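Local coordinates for 3-oxoacyl-[acyl-carrier-protein] synthase (Arabidopsis thaliana, PDB 2IX4) that catalyses the condensation steps of mitochondrial fatty acid synthesis, adding two carbons from malonyl-ACP to acyl chains of four to at least sixteen carbons, at residues C275-S280 with T422-L427; A299-L304 with K336-E341. All blocks are in the same frame, centred on the assembly; numbering follows the deposited sequence.

Interaction 1. Residues C275-S280 with T422-L427; sequences CGYGMS and TNASLL
Y277 lies side by side with L426, its ring atom CD1 3.7 Å from L426 CD2, on the face they share with M279 and A424 in an antiparallel strand pair of the thiolase-like fold's mixed sheet. With CG anti to the backbone N (chi1 172°) the ring lies alongside L426, and its edge comes near A424 CB; Y277 OH bonds to D188 and H184 of helix 181-195, which covers this face. G276, G278 and S280 form the hydrogen-bonded pairs with L427, S425 and N423, G278 N to S425 O and S425 N to G278 O both being 2.8 Å. N423 ND2 donates to S280 OG over 3.1 Å, with OG close to the amide plane; OG has a second partner in G295, and ND2 in D282. An alanine at N423 would probably leave D282 OD1 without this amide donor and S280 OG with one bond fewer. At the T422 end, that side chain lies about 7 Å from that of C179, the predicted catalytic cysteine. The other end closes in a classic beta bulge, where L427 O accepts from G276 N at 3.1 Å and from C275 N at 2.8 Å, the latter nearly in line with the carbonyl bond.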
ATOM      1  N   CYS A 275       8.099 -20.360  -4.481  1.00 24.11           N
ATOM      2  CA  CYS A 275       8.100 -20.800  -5.879  1.00 24.25           C
ATOM      3  C   CYS A 275       7.001 -20.181  -6.729  1.00 23.76           C
ATOM      4  O   CYS A 275       7.078 -20.200  -7.960  1.00 23.65           O
ATOM      5  CB  CYS A 275       7.975 -22.326  -5.948  1.00 24.31           C
ATOM      6  SG  CYS A 275       9.335 -23.216  -5.169  1.00 26.80           S
ATOM      7  N   GLY A 276       5.975 -19.647  -6.078  1.00 23.38           N
ATOM      8  CA  GLY A 276       4.834 -19.101  -6.795  1.00 22.96           C
ATOM      9  C   GLY A 276       4.203 -17.921  -6.097  1.00 22.62           C
ATOM     10  O   GLY A 276       4.007 -17.939  -4.881  1.00 22.58           O
ATOM     11  N   TYR A 277       3.897 -16.896  -6.886  1.00 22.29           N
ATOM     12  CA  TYR A 277       3.196 -15.704  -6.422  1.00 22.00           C
ATOM     13  C   TYR A 277       2.124 -15.370  -7.455  1.00 21.63           C
ATOM     14  O   TYR A 277       2.353 -14.596  -8.385  1.00 21.59           O
ATOM     15  CB  TYR A 277       4.193 -14.553  -6.219  1.00 22.22           C
ATOM     16  CG  TYR A 277       3.620 -13.177  -5.908  1.00 22.26           C
ATOM     17  CD1 TYR A 277       2.521 -13.010  -5.055  1.00 21.89           C
ATOM     18  CD2 TYR A 277       4.213 -12.032  -6.446  1.00 22.57           C
ATOM     19  CE1 TYR A 277       2.015 -11.736  -4.771  1.00 21.69           C
ATOM     20  CE2 TYR A 277       3.721 -10.762  -6.163  1.00 22.49           C
ATOM     21  CZ  TYR A 277       2.627 -10.621  -5.326  1.00 22.23           C
ATOM     22  OH  TYR A 277       2.152  -9.355  -5.056  1.00 22.95           O
ATOM     23  N   GLY A 278       0.959 -15.990  -7.297  1.00 21.24           N
ATOM     24  CA  GLY A 278      -0.143 -15.805  -8.231  1.00 21.01           C
ATOM     25  C   GLY A 278      -1.007 -14.639  -7.815  1.00 20.95           C
ATOM     26  O   GLY A 278      -1.368 -14.523  -6.644  1.00 20.87           O
ATOM     27  N   MET A 279      -1.337 -13.780  -8.778  1.00 20.89           N
ATOM     28  CA  MET A 279      -2.156 -12.596  -8.526  1.00 20.84           C
ATOM     29  C   MET A 279      -3.308 -12.524  -9.501  1.00 20.64           C
ATOM     30  O   MET A 279      -3.151 -12.848 -10.677  1.00 20.63           O
ATOM     31  CB  MET A 279      -1.325 -11.321  -8.661  1.00 21.07           C
ATOM     32  CG  MET A 279      -0.297 -11.103  -7.567  1.00 21.54           C
ATOM     33  SD  MET A 279       0.802  -9.726  -7.956  1.00 23.70           S
ATOM     34  CE  MET A 279       1.764 -10.418  -9.300  1.00 23.14           C
ATOM     35  N   SER A 280      -4.461 -12.083  -9.010  1.00 20.32           N
ATOM     36  CA  SER A 280      -5.612 -11.843  -9.870  1.00 20.02           C
ATOM     37  C   SER A 280      -6.541 -10.800  -9.268  1.00 19.94           C
ATOM     38  O   SER A 280      -6.338 -10.339  -8.140  1.00 19.43           O
ATOM     39  CB  SER A 280      -6.386 -13.142 -10.109  1.00 20.14           C
ATOM     40  OG  SER A 280      -7.111 -13.515  -8.950  1.00 19.98           O
ATOM     41  N   THR A 422      -9.168  -8.271  -4.789  1.00 21.67           N
ATOM     42  CA  THR A 422      -7.731  -8.463  -4.949  1.00 21.71           C
ATOM     43  C   THR A 422      -7.301  -9.813  -4.371  1.00 21.31           C
ATOM     44  O   THR A 422      -7.547 -10.098  -3.199  1.00 21.48           O
ATOM     45  CB  THR A 422      -6.916  -7.288  -4.321  1.00 21.77           C
ATOM     46  OG1 THR A 422      -5.513  -7.576  -4.388  1.00 22.55           O
ATOM     47  CG2 THR A 422      -7.313  -7.034  -2.858  1.00 21.69           C
ATOM     48  N   ASN A 423      -6.671 -10.638  -5.205  1.00 20.92           N
ATOM     49  CA  ASN A 423      -6.305 -12.005  -4.827  1.00 20.60           C
ATOM     50  C   ASN A 423      -4.825 -12.283  -4.953  1.00 20.59           C
ATOM     51  O   ASN A 423      -4.192 -11.885  -5.928  1.00 20.58           O
ATOM     52  CB  ASN A 423      -7.061 -13.022  -5.680  1.00 20.26           C
ATOM     53  CG  ASN A 423      -8.550 -12.810  -5.646  1.00 20.50           C
ATOM     54  OD1 ASN A 423      -9.149 -12.735  -4.574  1.00 20.65           O
ATOM     55  ND2 ASN A 423      -9.162 -12.712  -6.818  1.00 19.01           N
ATOM     56  N   ALA A 424      -4.286 -12.982  -3.961  1.00 20.72           N
ATOM     57  CA  ALA A 424      -2.919 -13.474  -4.015  1.00 21.01           C
ATOM     58  C   ALA A 424      -2.866 -14.927  -3.562  1.00 21.17           C
ATOM     59  O   ALA A 424      -3.646 -15.355  -2.708  1.00 21.32           O
ATOM     60  CB  ALA A 424      -2.004 -12.615  -3.162  1.00 20.91           C
ATOM     61  N   SER A 425      -1.948 -15.679  -4.156  1.00 21.22           N
ATOM     62  CA  SER A 425      -1.700 -17.053  -3.762  1.00 21.35           C
ATOM     63  C   SER A 425      -0.193 -17.269  -3.710  1.00 21.27           C
ATOM     64  O   SER A 425       0.501 -17.082  -4.709  1.00 21.39           O
ATOM     65  CB  SER A 425      -2.364 -18.015  -4.746  1.00 21.43           C
ATOM     66  OG  SER A 425      -2.578 -19.280  -4.154  1.00 22.32           O
ATOM     67  N   LEU A 426       0.311 -17.628  -2.534  1.00 21.23           N
ATOM     68  CA  LEU A 426       1.739 -17.877  -2.346  1.00 21.32           C
ATOM     69  C   LEU A 426       2.005 -19.371  -2.278  1.00 21.51           C
ATOM     70  O   LEU A 426       1.354 -20.083  -1.517  1.00 21.60           O
ATOM     71  CB  LEU A 426       2.257 -17.199  -1.070  1.00 21.30           C
ATOM     72  CG  LEU A 426       2.192 -15.670  -0.960  1.00 21.12           C
ATOM     73  CD1 LEU A 426       2.610 -15.229   0.433  1.00 21.19           C
ATOM     74  CD2 LEU A 426       3.052 -14.988  -2.026  1.00 21.48           C
ATOM     75  N   LEU A 427       2.962 -19.841  -3.076  1.00 21.69           N
ATOM     76  CA  LEU A 427       3.297 -21.260  -3.116  1.00 21.69           C
ATOM     77  C   LEU A 427       4.740 -21.513  -2.692  1.00 21.78           C
ATOM     78  O   LEU A 427       5.684 -21.021  -3.318  1.00 21.70           O
ATOM     79  CB  LEU A 427       3.006 -21.855  -4.503  1.00 21.83           C
ATOM     80  CG  LEU A 427       3.282 -23.345  -4.759  1.00 22.22           C
ATOM     81  CD1 LEU A 427       2.630 -24.243  -3.709  1.00 23.38           C
ATOM     82  CD2 LEU A 427       2.812 -23.738  -6.147  1.00 22.46           C
TER

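Interaction 2. Residues A299-L304 with K336-E341; sequences AMTRAL and KTVFSE
M300 meets both V338 and F339 across the packing of helix 294-307 against the C-terminal end of helix 325-339. Its CB is directed at the second helix, and the chain then bends at chi3 (-83°), which sets CE 3.8 Å from V338 CG2. The same methyl of V338 lies 4.0 Å from M300 CB, so the methionine touches it at both the root and the end of its side chain. The thioether sulfur makes a Met-aromatic contact with F339: SD is 4.2 Å from CE1 and approaches the ring obliquely, the two side chains crossing at about a right angle. One residue on, T301 borders the contact at its exposed side. Its OG1, hydrogen-bonded to V297 O in the preceding turn of its own helix, also sits 4.1 Å from V338 CG2. A full turn after M300, L304 reaches V338 tip to tip, CD1 to CG1 at 3.8 Å. V338 thus presents one methyl to each of M300 and L304, while its CG1 also lies over the F339 ring, offset toward the rim. P311 and I314 pack on F339 from a loop, and M413 of strand 411-418 touches M300 and L304. The helices are held together here by dispersion and the exclusion of water from methyl, thioether and aromatic groups, without a hydrogen bond between the two segments.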
ATOM      1  N   ALA A 299      -5.690 -16.970  -9.333  1.00 18.22           N
ATOM      2  CA  ALA A 299      -4.576 -16.743  -8.415  1.00 18.47           C
ATOM      3  C   ALA A 299      -3.819 -18.033  -8.099  1.00 18.62           C
ATOM      4  O   ALA A 299      -2.584 -18.052  -8.094  1.00 18.88           O
ATOM      5  CB  ALA A 299      -5.073 -16.081  -7.134  1.00 18.30           C
ATOM      6  N   MET A 300      -4.568 -19.103  -7.835  1.00 18.79           N
ATOM      7  CA  MET A 300      -3.991 -20.419  -7.546  1.00 18.90           C
ATOM      8  C   MET A 300      -3.310 -21.027  -8.775  1.00 18.85           C
ATOM      9  O   MET A 300      -2.204 -21.568  -8.681  1.00 18.81           O
ATOM     10  CB  MET A 300      -5.064 -21.370  -7.000  1.00 18.95           C
ATOM     11  CG  MET A 300      -5.519 -21.048  -5.581  1.00 19.50           C
ATOM     12  SD  MET A 300      -6.567 -22.324  -4.860  1.00 20.03           S
ATOM     13  CE  MET A 300      -8.172 -21.894  -5.535  1.00 18.69           C
ATOM     14  N   THR A 301      -3.978 -20.932  -9.923  1.00 18.80           N
ATOM     15  CA  THR A 301      -3.441 -21.432 -11.184  1.00 18.99           C
ATOM     16  C   THR A 301      -2.128 -20.740 -11.560  1.00 18.82           C
ATOM     17  O   THR A 301      -1.182 -21.390 -12.021  1.00 18.68           O
ATOM     18  CB  THR A 301      -4.475 -21.271 -12.321  1.00 18.99           C
ATOM     19  OG1 THR A 301      -5.656 -22.001 -11.976  1.00 19.91           O
ATOM     20  CG2 THR A 301      -3.935 -21.804 -13.635  1.00 19.73           C
ATOM     21  N   ARG A 302      -2.079 -19.427 -11.344  1.00 18.67           N
ATOM     22  CA  ARG A 302      -0.904 -18.622 -11.675  1.00 18.53           C
ATOM     23  C   ARG A 302       0.302 -18.950 -10.801  1.00 18.80           C
ATOM     24  O   ARG A 302       1.427 -19.004 -11.294  1.00 18.67           O
ATOM     25  CB  ARG A 302      -1.241 -17.130 -11.629  1.00 18.37           C
ATOM     26  CG  ARG A 302      -1.959 -16.662 -12.893  1.00 17.13           C
ATOM     27  CD  ARG A 302      -2.783 -15.409 -12.673  1.00 16.00           C
ATOM     28  NE  ARG A 302      -3.553 -15.071 -13.874  1.00 14.52           N
ATOM     29  CZ  ARG A 302      -4.341 -14.005 -14.000  1.00 14.70           C
ATOM     30  NH1 ARG A 302      -4.480 -13.146 -12.997  1.00 13.90           N
ATOM     31  NH2 ARG A 302      -4.995 -13.797 -15.137  1.00 13.91           N
ATOM     32  N   ALA A 303       0.059 -19.183  -9.511  1.00 19.18           N
ATOM     33  CA  ALA A 303       1.111 -19.599  -8.584  1.00 19.70           C
ATOM     34  C   ALA A 303       1.673 -20.974  -8.965  1.00 20.18           C
ATOM     35  O   ALA A 303       2.887 -21.182  -8.934  1.00 20.30           O
ATOM     36  CB  ALA A 303       0.588 -19.605  -7.151  1.00 19.55           C
ATOM     37  N   LEU A 304       0.782 -21.896  -9.331  1.00 20.76           N
ATOM     38  CA  LEU A 304       1.163 -23.228  -9.816  1.00 21.54           C
ATOM     39  C   LEU A 304       2.018 -23.159 -11.077  1.00 22.12           C
ATOM     40  O   LEU A 304       3.083 -23.779 -11.151  1.00 21.87           O
ATOM     41  CB  LEU A 304      -0.084 -24.075 -10.102  1.00 21.51           C
ATOM     42  CG  LEU A 304      -0.732 -24.832  -8.941  1.00 21.77           C
ATOM     43  CD1 LEU A 304      -2.118 -25.329  -9.334  1.00 22.18           C
ATOM     44  CD2 LEU A 304       0.150 -25.993  -8.510  1.00 21.82           C
ATOM     45  N   LYS A 336     -11.896 -26.968  -5.515  1.00 22.89           N
ATOM     46  CA  LYS A 336     -12.398 -28.083  -6.322  1.00 23.34           C
ATOM     47  C   LYS A 336     -12.069 -27.934  -7.803  1.00 23.42           C
ATOM     48  O   LYS A 336     -11.760 -28.921  -8.470  1.00 23.58           O
ATOM     49  CB  LYS A 336     -13.912 -28.259  -6.149  1.00 23.44           C
ATOM     50  CG  LYS A 336     -14.319 -29.576  -5.494  1.00 24.33           C
ATOM     51  CD  LYS A 336     -15.834 -29.784  -5.497  1.00 25.00           C
ATOM     52  CE  LYS A 336     -16.341 -30.243  -6.858  1.00 25.95           C
ATOM     53  NZ  LYS A 336     -17.786 -30.615  -6.831  1.00 26.90           N
ATOM     54  N   THR A 337     -12.145 -26.707  -8.314  1.00 23.64           N
ATOM     55  CA  THR A 337     -11.882 -26.433  -9.730  1.00 23.91           C
ATOM     56  C   THR A 337     -10.393 -26.571 -10.075  1.00 23.95           C
ATOM     57  O   THR A 337     -10.038 -27.108 -11.124  1.00 23.91           O
ATOM     58  CB  THR A 337     -12.418 -25.036 -10.141  1.00 23.94           C
ATOM     59  OG1 THR A 337     -13.833 -24.981  -9.915  1.00 23.94           O
ATOM     60  CG2 THR A 337     -12.143 -24.744 -11.616  1.00 24.04           C
ATOM     61  N   VAL A 338      -9.531 -26.100  -9.181  1.00 24.16           N
ATOM     62  CA  VAL A 338      -8.089 -26.117  -9.417  1.00 24.36           C
ATOM     63  C   VAL A 338      -7.496 -27.521  -9.259  1.00 24.81           C
ATOM     64  O   VAL A 338      -6.652 -27.940 -10.053  1.00 24.73           O
ATOM     65  CB  VAL A 338      -7.357 -25.105  -8.496  1.00 24.36           C
ATOM     66  CG1 VAL A 338      -5.842 -25.276  -8.573  1.00 23.95           C
ATOM     67  CG2 VAL A 338      -7.746 -23.681  -8.864  1.00 23.95           C
ATOM     68  N   PHE A 339      -7.949 -28.243  -8.241  1.00 25.21           N
ATOM     69  CA  PHE A 339      -7.343 -29.523  -7.892  1.00 25.75           C
ATOM     70  C   PHE A 339      -8.165 -30.745  -8.326  1.00 26.20           C
ATOM     71  O   PHE A 339      -7.651 -31.864  -8.343  1.00 26.43           O
ATOM     72  CB  PHE A 339      -7.015 -29.556  -6.396  1.00 25.51           C
ATOM     73  CG  PHE A 339      -6.013 -28.515  -5.977  1.00 25.25           C
ATOM     74  CD1 PHE A 339      -6.429 -27.320  -5.398  1.00 25.04           C
ATOM     75  CD2 PHE A 339      -4.651 -28.721  -6.181  1.00 24.96           C
ATOM     76  CE1 PHE A 339      -5.503 -26.349  -5.017  1.00 24.62           C
ATOM     77  CE2 PHE A 339      -3.719 -27.760  -5.803  1.00 24.34           C
ATOM     78  CZ  PHE A 339      -4.145 -26.570  -5.220  1.00 24.48           C
ATOM     79  N   SER A 340      -9.423 -30.510  -8.703  1.00 26.73           N
ATOM     80  CA  SER A 340     -10.358 -31.560  -9.138  1.00 27.36           C
ATOM     81  C   SER A 340     -10.160 -32.908  -8.431  1.00 27.68           C
ATOM     82  O   SER A 340     -10.417 -33.016  -7.231  1.00 27.84           O
ATOM     83  CB  SER A 340     -10.356 -31.710 -10.668  1.00 27.39           C
ATOM     84  OG  SER A 340      -9.056 -31.976 -11.163  1.00 27.79           O
ATOM     85  N   GLU A 341      -9.685 -33.913  -9.167  1.00 28.12           N
ATOM     86  CA  GLU A 341      -9.542 -35.279  -8.648  1.00 28.59           C
ATOM     87  C   GLU A 341      -8.623 -35.353  -7.421  1.00 28.55           C
ATOM     88  O   GLU A 341      -8.874 -36.130  -6.499  1.00 28.47           O
ATOM     89  CB  GLU A 341      -9.045 -36.232  -9.746  1.00 28.86           C
ATOM     90  CG  GLU A 341      -9.568 -35.932 -11.158  1.00 30.05           C
ATOM     91  CD  GLU A 341     -11.055 -36.208 -11.324  1.00 31.74           C
ATOM     92  OE1 GLU A 341     -11.844 -35.238 -11.308  1.00 32.74           O
ATOM     93  OE2 GLU A 341     -11.436 -37.389 -11.471  1.00 32.73           O
TER

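How the interactions relate
Helix 294-307 follows strand 272-281 in the chain and connects the two contacts, packing on the strands of interaction 1 and on helix 325-339 in interaction 2. The strand pair is buried deeper in the chain and is joined mainly by directional backbone hydrogen bonds; the helix pair lies farther out, still largely buried through M300, L304 and F339 but exposed at T301, and relies on apolar side chains. Where the segments touch, R302 NH1 probably donates a hydrogen bond to M279 O at 2.7 Å, while A303 CB packs on S425 O. T422 of interaction 1 bonds to N172 of the second subunit; R302, which takes no part in interaction 2, bonds to Q169 of that subunit.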